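Local atomic coordinates of arylsulfatase (Pseudoalteromonas sp. MB47, PDB entry 7AJ0), a protein that probably removes sulfate groups from the seaweed polysaccharide fucoidan as a calcium-containing, hexameric, exo-acting sulfatase of the alkaline phosphatase clan. Residues L57-L62 with I320-D325; Y150-I155 with V171-F176. All coordinates share one frame; numbering follows the deposited sequence.

Contact 1: L57-L62 with I320-D325. With CA (calcium ion), chain G.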
loop_
_atom_site.group_PDB
_atom_site.type_symbol
_atom_site.label_atom_id
_atom_site.label_comp_id
_atom_site.label_asym_id
_atom_site.label_seq_id
_atom_site.Cartn_x
_atom_site.Cartn_y
_atom_site.Cartn_z
ATOM N N LEU A 57 -6.730 -17.090 37.573
ATOM C CA LEU A 57 -5.354 -16.948 37.108
ATOM C C LEU A 57 -5.365 -16.014 35.903
ATOM O O LEU A 57 -5.837 -16.386 34.822
ATOM C CB LEU A 57 -4.756 -18.303 36.747
ATOM C CG LEU A 57 -4.647 -19.316 37.885
ATOM C CD1 LEU A 57 -4.216 -20.673 37.349
ATOM C CD2 LEU A 57 -3.680 -18.820 38.945
ATOM N N LEU A 58 -4.856 -14.804 36.089
ATOM C CA LEU A 58 -4.925 -13.750 35.084
ATOM C C LEU A 58 -3.515 -13.492 34.568
ATOM O O LEU A 58 -2.696 -12.878 35.256
ATOM C CB LEU A 58 -5.545 -12.491 35.679
ATOM C CG LEU A 58 -5.940 -11.374 34.717
ATOM C CD1 LEU A 58 -7.015 -11.830 33.743
ATOM C CD2 LEU A 58 -6.412 -10.171 35.520
ATOM N N VAL A 59 -3.236 -13.968 33.364
ATOM C CA VAL A 59 -1.955 -13.726 32.712
ATOM C C VAL A 59 -2.048 -12.425 31.926
ATOM O O VAL A 59 -3.097 -12.094 31.363
ATOM C CB VAL A 59 -1.567 -14.904 31.802
ATOM C CG1 VAL A 59 -0.147 -14.729 31.288
ATOM C CG2 VAL A 59 -1.707 -16.216 32.553
ATOM N N ASP A 60 -0.945 -11.686 31.884
ATOM C CA ASP A 60 -0.914 -10.369 31.264
ATOM C C ASP A 60 -0.468 -10.485 29.812
ATOM O O ASP A 60 0.567 -11.092 29.521
ATOM C CB ASP A 60 0.026 -9.447 32.045
ATOM C CG ASP A 60 -0.188 -7.980 31.727
ATOM O OD1 ASP A 60 -1.065 -7.664 30.901
ATOM O OD2 ASP A 60 0.524 -7.137 32.313
ATOM N N ASP A 61 -1.263 -9.913 28.905
ATOM C CA ASP A 61 -0.904 -9.808 27.490
ATOM C C ASP A 61 -0.644 -11.177 26.868
ATOM O O ASP A 61 0.258 -11.344 26.045
ATOM C CB ASP A 61 0.311 -8.896 27.300
ATOM C CG ASP A 61 0.012 -7.445 27.631
ATOM O OD1 ASP A 61 -1.139 -7.149 28.007
ATOM O OD2 ASP A 61 0.922 -6.600 27.509
ATOM N N LEU A 62 -1.449 -12.162 27.253
ATOM C CA LEU A 62 -1.328 -13.513 26.724
ATOM C C LEU A 62 -2.248 -13.677 25.521
ATOM O O LEU A 62 -3.445 -13.384 25.601
ATOM C CB LEU A 62 -1.679 -14.543 27.797
ATOM C CG LEU A 62 -1.459 -16.010 27.421
ATOM C CD1 LEU A 62 0.027 -16.339 27.446
ATOM C CD2 LEU A 62 -2.238 -16.936 28.345
ATOM N N ILE A 320 -11.452 -22.842 39.230
ATOM C CA ILE A 320 -10.222 -22.268 38.696
ATOM C C ILE A 320 -10.522 -21.721 37.308
ATOM O O ILE A 320 -10.967 -22.462 36.422
ATOM C CB ILE A 320 -9.080 -23.293 38.645
ATOM C CG1 ILE A 320 -8.801 -23.850 40.041
ATOM C CG2 ILE A 320 -7.819 -22.653 38.070
ATOM C CD1 ILE A 320 -7.653 -24.845 40.092
ATOM N N ILE A 321 -10.275 -20.429 37.120
ATOM C CA ILE A 321 -10.427 -19.767 35.830
ATOM C C ILE A 321 -9.055 -19.263 35.405
ATOM O O ILE A 321 -8.409 -18.507 36.142
ATOM C CB ILE A 321 -11.445 -18.617 35.890
ATOM C CG1 ILE A 321 -12.856 -19.182 36.063
ATOM C CG2 ILE A 321 -11.352 -17.761 34.635
ATOM C CD1 ILE A 321 -13.926 -18.134 36.307
ATOM N N PHE A 322 -8.608 -19.694 34.230
ATOM C CA PHE A 322 -7.345 -19.262 33.641
ATOM C C PHE A 322 -7.673 -18.420 32.416
ATOM O O PHE A 322 -8.362 -18.892 31.504
ATOM C CB PHE A 322 -6.479 -20.466 33.268
ATOM C CG PHE A 322 -5.156 -20.097 32.664
ATOM C CD1 PHE A 322 -5.050 -19.833 31.310
ATOM C CD2 PHE A 322 -4.016 -20.019 33.448
ATOM C CE1 PHE A 322 -3.835 -19.492 30.751
ATOM C CE2 PHE A 322 -2.799 -19.680 32.894
ATOM C CZ PHE A 322 -2.708 -19.415 31.544
ATOM N N THR A 323 -7.192 -17.183 32.393
ATOM C CA THR A 323 -7.555 -16.270 31.318
ATOM C C THR A 323 -6.485 -15.193 31.189
ATOM O O THR A 323 -5.502 -15.167 31.933
ATOM C CB THR A 323 -8.939 -15.656 31.569
ATOM O OG1 THR A 323 -9.346 -14.888 30.430
ATOM C CG2 THR A 323 -8.919 -14.750 32.790
ATOM N N SER A 324 -6.686 -14.307 30.221
ATOM C CA SER A 324 -5.809 -13.180 29.957
ATOM C C SER A 324 -6.611 -11.890 30.053
ATOM O O SER A 324 -7.845 -11.899 30.086
ATOM C CB SER A 324 -5.160 -13.306 28.573
ATOM O OG SER A 324 -4.415 -12.146 28.253
ATOM N N ASP A 325 -5.900 -10.764 30.101
ATOM C CA ASP A 325 -6.562 -9.467 30.149
ATOM C C ASP A 325 -6.650 -8.788 28.788
ATOM O O ASP A 325 -7.488 -7.900 28.613
ATOM C CB ASP A 325 -5.851 -8.539 31.142
ATOM C CG ASP A 325 -4.548 -7.985 30.607
ATOM O OD1 ASP A 325 -3.864 -8.679 29.822
ATOM O OD2 ASP A 325 -4.210 -6.845 30.987
HETATM CA CA CA G . -2.492 -6.526 29.716
#

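Contact 2: Y150-I155 with V171-F176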
loop_
_atom_site.group_PDB
_atom_site.type_symbol
_atom_site.label_atom_id
_atom_site.label_comp_id
_atom_site.label_asym_id
_atom_site.label_seq_id
_atom_site.Cartn_x
_atom_site.Cartn_y
_atom_site.Cartn_z
ATOM N N TYR A 150 -16.157 -14.388 52.724
ATOM C CA TYR A 150 -14.980 -14.706 51.931
ATOM C C TYR A 150 -13.776 -13.907 52.418
ATOM O O TYR A 150 -13.904 -12.753 52.836
ATOM C CB TYR A 150 -15.220 -14.395 50.450
ATOM C CG TYR A 150 -15.986 -15.452 49.691
ATOM C CD1 TYR A 150 -17.363 -15.560 49.810
ATOM C CD2 TYR A 150 -15.331 -16.332 48.840
ATOM C CE1 TYR A 150 -18.067 -16.523 49.114
ATOM C CE2 TYR A 150 -16.026 -17.295 48.140
ATOM C CZ TYR A 150 -17.393 -17.386 48.279
ATOM O OH TYR A 150 -18.086 -18.346 47.581
ATOM N N LYS A 151 -12.603 -14.532 52.370
ATOM C CA LYS A 151 -11.335 -13.811 52.433
ATOM C C LYS A 151 -10.917 -13.513 50.994
ATOM O O LYS A 151 -10.708 -14.437 50.199
ATOM C CB LYS A 151 -10.267 -14.618 53.163
ATOM C CG LYS A 151 -10.543 -14.815 54.652
ATOM C CD LYS A 151 -10.470 -13.505 55.444
ATOM C CE LYS A 151 -9.036 -13.009 55.612
ATOM N NZ LYS A 151 -8.974 -11.705 56.338
ATOM N N THR A 152 -10.820 -12.233 50.657
ATOM C CA THR A 152 -10.636 -11.792 49.282
ATOM C C THR A 152 -9.276 -11.130 49.119
ATOM O O THR A 152 -8.846 -10.351 49.975
ATOM C CB THR A 152 -11.743 -10.813 48.882
ATOM O OG1 THR A 152 -11.663 -9.638 49.700
ATOM C CG2 THR A 152 -13.109 -11.451 49.065
ATOM N N ALA A 153 -8.603 -11.438 48.014
ATOM C CA ALA A 153 -7.273 -10.902 47.785
ATOM C C ALA A 153 -7.009 -10.756 46.296
ATOM O O ALA A 153 -7.505 -11.536 45.480
ATOM C CB ALA A 153 -6.192 -11.796 48.409
ATOM N N LEU A 154 -6.228 -9.737 45.958
ATOM C CA LEU A 154 -5.624 -9.598 44.639
ATOM C C LEU A 154 -4.117 -9.586 44.843
ATOM O O LEU A 154 -3.595 -8.740 45.577
ATOM C CB LEU A 154 -6.089 -8.330 43.931
ATOM C CG LEU A 154 -5.662 -8.237 42.463
ATOM C CD1 LEU A 154 -6.741 -7.546 41.645
ATOM C CD2 LEU A 154 -4.332 -7.511 42.314
ATOM N N ILE A 155 -3.427 -10.530 44.213
ATOM C CA ILE A 155 -1.984 -10.676 44.346
ATOM C C ILE A 155 -1.387 -10.580 42.952
ATOM O O ILE A 155 -1.608 -11.460 42.111
ATOM C CB ILE A 155 -1.600 -11.993 45.035
ATOM C CG1 ILE A 155 -2.049 -11.945 46.501
ATOM C CG2 ILE A 155 -0.108 -12.238 44.914
ATOM C CD1 ILE A 155 -1.791 -13.214 47.282
ATOM N N VAL A 171 -10.487 -0.881 48.138
ATOM C CA VAL A 171 -11.711 -0.871 47.351
ATOM C C VAL A 171 -12.528 -2.146 47.560
ATOM O O VAL A 171 -13.406 -2.453 46.763
ATOM C CB VAL A 171 -11.407 -0.656 45.854
ATOM C CG1 VAL A 171 -10.471 0.529 45.661
ATOM C CG2 VAL A 171 -10.817 -1.923 45.243
ATOM N N GLY A 172 -12.241 -2.898 48.620
ATOM C CA GLY A 172 -13.047 -4.057 48.952
ATOM C C GLY A 172 -12.269 -5.299 49.331
ATOM O O GLY A 172 -12.688 -6.048 50.219
ATOM N N PHE A 173 -11.145 -5.543 48.666
ATOM C CA PHE A 173 -10.379 -6.755 48.923
ATOM C C PHE A 173 -9.749 -6.708 50.309
ATOM O O PHE A 173 -9.332 -5.648 50.785
ATOM C CB PHE A 173 -9.293 -6.938 47.863
ATOM C CG PHE A 173 -9.826 -7.206 46.485
ATOM C CD1 PHE A 173 -10.138 -6.158 45.633
ATOM C CD2 PHE A 173 -10.007 -8.506 46.037
ATOM C CE1 PHE A 173 -10.625 -6.402 44.361
ATOM C CE2 PHE A 173 -10.494 -8.756 44.766
ATOM C CZ PHE A 173 -10.802 -7.703 43.927
ATOM N N ASP A 174 -9.679 -7.874 50.958
ATOM C CA ASP A 174 -9.069 -7.946 52.281
ATOM C C ASP A 174 -7.557 -7.775 52.217
ATOM O O ASP A 174 -6.954 -7.248 53.158
ATOM C CB ASP A 174 -9.400 -9.283 52.949
ATOM C CG ASP A 174 -10.880 -9.453 53.227
ATOM O OD1 ASP A 174 -11.507 -8.509 53.755
ATOM O OD2 ASP A 174 -11.415 -10.538 52.917
ATOM N N TYR A 175 -6.929 -8.216 51.131
ATOM C CA TYR A 175 -5.476 -8.252 51.047
ATOM C C TYR A 175 -5.033 -7.902 49.638
ATOM O O TYR A 175 -5.593 -8.414 48.665
ATOM C CB TYR A 175 -4.949 -9.640 51.442
ATOM C CG TYR A 175 -3.445 -9.740 51.525
ATOM C CD1 TYR A 175 -2.732 -8.959 52.421
ATOM C CD2 TYR A 175 -2.740 -10.626 50.722
ATOM C CE1 TYR A 175 -1.358 -9.046 52.508
ATOM C CE2 TYR A 175 -1.364 -10.722 50.804
ATOM C CZ TYR A 175 -0.680 -9.930 51.700
ATOM O OH TYR A 175 0.688 -10.015 51.789
ATOM N N PHE A 176 -4.034 -7.026 49.537
ATOM C CA PHE A 176 -3.381 -6.729 48.272
ATOM C C PHE A 176 -1.879 -6.925 48.415
ATOM O O PHE A 176 -1.291 -6.584 49.448
ATOM C CB PHE A 176 -3.648 -5.300 47.795
ATOM C CG PHE A 176 -2.785 -4.882 46.634
ATOM C CD1 PHE A 176 -2.824 -5.585 45.441
ATOM C CD2 PHE A 176 -1.934 -3.795 46.736
ATOM C CE1 PHE A 176 -2.035 -5.211 44.370
ATOM C CE2 PHE A 176 -1.141 -3.417 45.667
ATOM C CZ PHE A 176 -1.193 -4.127 44.483
#

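Contact 1: L57-L62 with I320-D325
Phe322 and Leu57 cross at about a right angle on one face of two parallel strands, with Leu57 CD1 in the ring plane at its edge. Phe322 has CG anti to its backbone N (chi1 -180°), carrying the ring along the neighbouring strand: CD2 lies 3.8 Å from Leu57 CB, CZ 3.5 Å from Val59 CG2, and CE1 near Leu62 CD2. A flat ring suits this place, spanning all three side chains. A leucine here would probably leave a gap between Val59 and Leu62. On the other face Leu58 and Thr323 run side by side, while Thr323 OG1 hydrogen-bonds to Pro356 O. These are central strands of the alkaline phosphatase-type sulfatase core, and the loops just past their C-terminal ends bring three aspartates to the calcium ion. Asp60 and Asp61 each bind through OD1 alone, whereas Asp325 chelates with both carboxylate oxygens, OD2 at 2.2 Å and OD1 at 2.6 Å from calcium; Cys102 and Asn326 complete the site. The carboxylate planes of Asp60 and Asp325 stand 77° apart. Lys157 and Lys345 pair with the second oxygens of Asp60 and Asp61, and Asp61 N donates an almost straight hydrogen bond (177°) to Asp325 OD1.

Contact 2: Y150-I155 with V171-F176
Asp174, one residue before strand 175-177, reaches Thr152 of strand 151-155; the two strands pair in parallel toward one side of the mixed sheet of the sulfatase fold. Asp174 CB packs against the carbonyl of Thr152, 3.2 Å from O. With CG anti to the carbonyl carbon (chi1 -64°), the carboxylate turns back along strand 151-155, and Asp174 CG lies 3.6 Å from Thr152 OG1. At the tip Asp174 OD2 accepts Thr152 N at 2.9 Å, on the anti side and 27° out of the carboxylate plane, while OD1 forms a salt bridge with Lys221. Ser146 OG is hydrogen-bonded to both OD2 and Thr152 OG1. The charge of Lys221 would probably favour an ionised carboxylate, with Lys151 NZ, beyond salt-bridge distance, adding to it. A short acid suits this place because it can take a backbone N-H that no carbonyl of residues 171-176 reaches. Threonine answers it: Thr152 OG1 receives Asp174 N at 2.9 Å, so each residue's backbone N-H is accepted by the other's side chain. Beyond these, Leu154 N donates a hydrogen bond to Tyr175 O, and small Ala153 leaves its CB at the edge of the Tyr175 ring. The Phe173 ring takes Leu154 CB over one face and has Ala153 N in plane at its edge. Leu154 and Phe176 lie side by side, with CD2 of Leu154 3.8 Å from CE1 of Phe176.

Overall arrangement
From the N terminus, helix 31-48 leads into strand 53-59, whose C-terminal end opens contact 1. The chain then passes through helix 102-111, beginning at the calcium ligand Cys102, before reaching strand 151-155. Contact 2 closes a short loop there, with 15 residues between its segments. Strand 262-267 follows and lies between strands 53-59 and 151-155, parallel to both, thereby joining the two contacts through one sheet. Only after helix 290-311 does strand 318-324 close contact 1, across 257 intervening residues. Contact 2 is therefore nested inside the loop of contact 1. Their centres are 18 Å apart, and their nearest atoms, about 7 Å apart, do not touch.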